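PDB 2VOA: exodeoxyribonuclease III from Archaeoglobus fulgidus, which probably cleaves DNA at abasic sites as a magnesium- or manganese-dependent AP endonuclease of the exonuclease III family. Local coordinates for residues F184-R189 with G214-A219. The protein carries 1 engineered substitution. Sequence-based numbering, arbitrary orientation.
Engineered in segment 214-219: Gly217 (natural residue Val).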
ATOM      1  N   PHE A 184     -12.791  16.105 -35.096  1.00 33.42           N
ATOM      2  CA  PHE A 184     -12.858  16.092 -33.649  1.00 33.74           C
ATOM      3  C   PHE A 184     -12.414  17.431 -33.098  1.00 33.64           C
ATOM      4  O   PHE A 184     -11.457  18.047 -33.612  1.00 35.77           O
ATOM      5  CB  PHE A 184     -12.007  14.982 -33.074  1.00 33.37           C
ATOM      6  CG  PHE A 184     -12.589  13.620 -33.267  1.00 34.06           C
ATOM      7  CD1 PHE A 184     -12.041  12.754 -34.222  1.00 35.94           C
ATOM      8  CD2 PHE A 184     -13.680  13.195 -32.500  1.00 34.17           C
ATOM      9  CE1 PHE A 184     -12.572  11.479 -34.395  1.00 36.58           C
ATOM     10  CE2 PHE A 184     -14.224  11.916 -32.667  1.00 36.17           C
ATOM     11  CZ  PHE A 184     -13.661  11.060 -33.607  1.00 35.72           C
ATOM     12  N   VAL A 185     -13.129  17.900 -32.079  1.00 31.61           N
ATOM     13  CA  VAL A 185     -12.752  19.142 -31.397  1.00 30.09           C
ATOM     14  C   VAL A 185     -12.140  18.828 -30.014  1.00 29.62           C
ATOM     15  O   VAL A 185     -12.759  18.141 -29.200  1.00 29.53           O
ATOM     16  CB  VAL A 185     -13.971  20.054 -31.226  1.00 30.52           C
ATOM     17  CG1 VAL A 185     -13.555  21.334 -30.548  1.00 31.21           C
ATOM     18  CG2 VAL A 185     -14.583  20.363 -32.620  1.00 31.58           C
ATOM     19  N   ASP A 186     -10.944  19.358 -29.758  1.00 29.43           N
ATOM     20  CA  ASP A 186     -10.245  19.129 -28.474  1.00 29.96           C
ATOM     21  C   ASP A 186     -10.876  20.161 -27.544  1.00 29.01           C
ATOM     22  O   ASP A 186     -10.465  21.331 -27.525  1.00 29.92           O
ATOM     23  CB  ASP A 186      -8.757  19.440 -28.667  1.00 29.56           C
ATOM     24  CG  ASP A 186      -7.863  19.038 -27.492  1.00 30.94           C
ATOM     25  OD1 ASP A 186      -8.318  18.720 -26.375  1.00 32.07           O
ATOM     26  OD2 ASP A 186      -6.629  19.041 -27.708  1.00 31.67           O
ATOM     27  N   VAL A 187     -11.914  19.751 -26.823  1.00 28.65           N
ATOM     28  CA  VAL A 187     -12.759  20.745 -26.132  1.00 28.84           C
ATOM     29  C   VAL A 187     -12.022  21.500 -25.019  1.00 29.26           C
ATOM     30  O   VAL A 187     -12.386  22.638 -24.698  1.00 28.19           O
ATOM     31  CB  VAL A 187     -14.132  20.137 -25.658  1.00 28.40           C
ATOM     32  CG1 VAL A 187     -14.962  19.743 -26.860  1.00 28.99           C
ATOM     33  CG2 VAL A 187     -13.917  18.954 -24.673  1.00 30.95           C
ATOM     34  N   LEU A 188     -10.993  20.881 -24.436  1.00 28.91           N
ATOM     35  CA  LEU A 188     -10.147  21.593 -23.448  1.00 29.37           C
ATOM     36  C   LEU A 188      -9.685  22.921 -24.039  1.00 28.94           C
ATOM     37  O   LEU A 188      -9.686  23.943 -23.344  1.00 28.48           O
ATOM     38  CB  LEU A 188      -8.932  20.745 -23.037  1.00 29.19           C
ATOM     39  CG  LEU A 188      -8.019  21.454 -22.014  1.00 27.97           C
ATOM     40  CD1 LEU A 188      -8.789  21.831 -20.739  1.00 29.59           C
ATOM     41  CD2 LEU A 188      -6.813  20.541 -21.727  1.00 28.70           C
ATOM     42  N   ARG A 189      -9.333  22.918 -25.330  1.00 28.45           N
ATOM     43  CA  ARG A 189      -8.866  24.150 -26.002  1.00 29.21           C
ATOM     44  C   ARG A 189      -9.965  25.057 -26.570  1.00 29.24           C
ATOM     45  O   ARG A 189      -9.718  26.236 -26.869  1.00 29.55           O
ATOM     46  CB  ARG A 189      -7.780  23.826 -27.046  1.00 29.19           C
ATOM     47  CG  ARG A 189      -6.625  23.001 -26.473  1.00 29.42           C
ATOM     48  CD  ARG A 189      -6.014  23.714 -25.263  1.00 28.66           C
ATOM     49  NE  ARG A 189      -4.837  23.029 -24.755  1.00 29.16           N
ATOM     50  CZ  ARG A 189      -4.232  23.354 -23.630  1.00 29.54           C
ATOM     51  NH1 ARG A 189      -4.687  24.385 -22.909  1.00 28.04           N
ATOM     52  NH2 ARG A 189      -3.157  22.677 -23.253  1.00 30.46           N
ATOM     53  N   GLY A 214       4.480  19.339 -15.763  1.00 29.42           N
ATOM     54  CA  GLY A 214       3.477  18.388 -16.201  1.00 29.24           C
ATOM     55  C   GLY A 214       3.340  18.323 -17.711  1.00 29.62           C
ATOM     56  O   GLY A 214       4.029  19.060 -18.457  1.00 28.42           O
ATOM     57  N   TRP A 215       2.448  17.418 -18.122  1.00 29.42           N
ATOM     58  CA  TRP A 215       2.088  17.138 -19.525  1.00 30.59           C
ATOM     59  C   TRP A 215       0.588  17.096 -19.675  1.00 30.01           C
ATOM     60  O   TRP A 215      -0.147  16.809 -18.718  1.00 28.66           O
ATOM     61  CB  TRP A 215       2.582  15.737 -19.943  1.00 32.72           C
ATOM     62  CG  TRP A 215       4.023  15.505 -19.842  1.00 35.12           C
ATOM     63  CD1 TRP A 215       4.773  15.435 -18.691  1.00 35.83           C
ATOM     64  CD2 TRP A 215       4.925  15.273 -20.926  1.00 36.79           C
ATOM     65  NE1 TRP A 215       6.078  15.191 -19.004  1.00 38.63           N
ATOM     66  CE2 TRP A 215       6.205  15.087 -20.363  1.00 37.83           C
ATOM     67  CE3 TRP A 215       4.776  15.207 -22.321  1.00 38.68           C
ATOM     68  CZ2 TRP A 215       7.350  14.842 -21.148  1.00 38.79           C
ATOM     69  CZ3 TRP A 215       5.944  14.971 -23.112  1.00 37.32           C
ATOM     70  CH2 TRP A 215       7.187  14.788 -22.512  1.00 37.52           C
ATOM     71  N   ARG A 216       0.104  17.369 -20.893  1.00 28.46           N
ATOM     72  CA  ARG A 216      -1.332  17.244 -21.160  1.00 29.36           C
ATOM     73  C   ARG A 216      -1.495  16.305 -22.369  1.00 29.40           C
ATOM     74  O   ARG A 216      -1.610  16.747 -23.531  1.00 28.83           O
ATOM     75  CB  ARG A 216      -1.986  18.629 -21.379  1.00 29.65           C
ATOM     76  CG  ARG A 216      -3.532  18.627 -21.134  1.00 29.27           C
ATOM     77  CD  ARG A 216      -4.304  17.871 -22.217  1.00 29.94           C
ATOM     78  NE  ARG A 216      -4.226  18.602 -23.477  1.00 27.87           N
ATOM     79  CZ  ARG A 216      -5.162  18.613 -24.425  1.00 30.68           C
ATOM     80  NH1 ARG A 216      -6.282  17.878 -24.306  1.00 31.33           N
ATOM     81  NH2 ARG A 216      -4.975  19.370 -25.498  1.00 29.76           N
ATOM     82  N   GLY A 217      -1.465  15.001 -22.074  1.00 28.54           N
ATOM     83  CA  GLY A 217      -1.604  13.951 -23.101  1.00 29.32           C
ATOM     84  C   GLY A 217      -2.958  13.236 -23.091  1.00 30.42           C
ATOM     85  O   GLY A 217      -3.186  12.317 -23.903  1.00 31.25           O
ATOM     86  N   ASP A 218      -3.832  13.632 -22.172  1.00 29.85           N
ATOM     87  CA  ASP A 218      -5.207  13.114 -22.042  1.00 30.59           C
ATOM     88  C   ASP A 218      -6.159  14.104 -22.733  1.00 30.97           C
ATOM     89  O   ASP A 218      -5.947  15.319 -22.686  1.00 30.68           O
ATOM     90  CB  ASP A 218      -5.601  12.958 -20.566  1.00 31.73           C
ATOM     91  CG  ASP A 218      -4.662  12.057 -19.808  1.00 32.96           C
ATOM     92  OD1 ASP A 218      -3.718  12.569 -19.155  1.00 33.86           O
ATOM     93  OD2 ASP A 218      -4.878  10.830 -19.888  1.00 35.17           O
ATOM     94  N   ALA A 219      -7.224  13.604 -23.369  1.00 30.04           N
ATOM     95  CA  ALA A 219      -8.094  14.506 -24.135  1.00 29.78           C
ATOM     96  C   ALA A 219      -9.536  13.985 -24.174  1.00 30.46           C
ATOM     97  O   ALA A 219      -9.776  12.765 -24.049  1.00 30.24           O
ATOM     98  CB  ALA A 219      -7.553  14.746 -25.571  1.00 29.78           C
TER
HETATM   99  O   HOH W   1      -3.584  21.781 -27.209  1.00 21.10           O
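Leu188 lays CD2 over one face of the Arg216 guanidinium, 3.5 Å above its plane and offset toward the rim, while Asp186 takes the edge of the same group. The pairing belongs to the DNase I-like fold of AP endonucleases, where outermost strand 185-186 runs antiparallel to strand 218-222. Arg216 meets Asp186 end-on in a bidentate salt bridge: NH1 donates to OD1 at 3.0 Å, and NH2 to OD2 at 2.8 Å with an N-H...O angle of 163°. OD1 accepts through its syn lone pair; OD2 is met on the syn side but 22° out of the carboxylate plane. The arginine chain is bent at chi2 and chi3, and NH1 also donates to Asp218 O at 3.0 Å, linking the guanidinium to the backbone at the start of strand 218-222. Asp218, predicted to matter for catalysis, bonds through OD1 to His248 and Thr199, which would probably place the salt bridge one shell behind the active site, through the Asp218 backbone. The guanidinium planes of Arg189 and Arg216 are 89° apart; Asp155 forms salt bridges with both residues, probably offsetting their like charges. Between them, water 1 accepts from Arg189 NE at 3.0 Å and, weakly, from Arg216 NH2 at 3.3 Å.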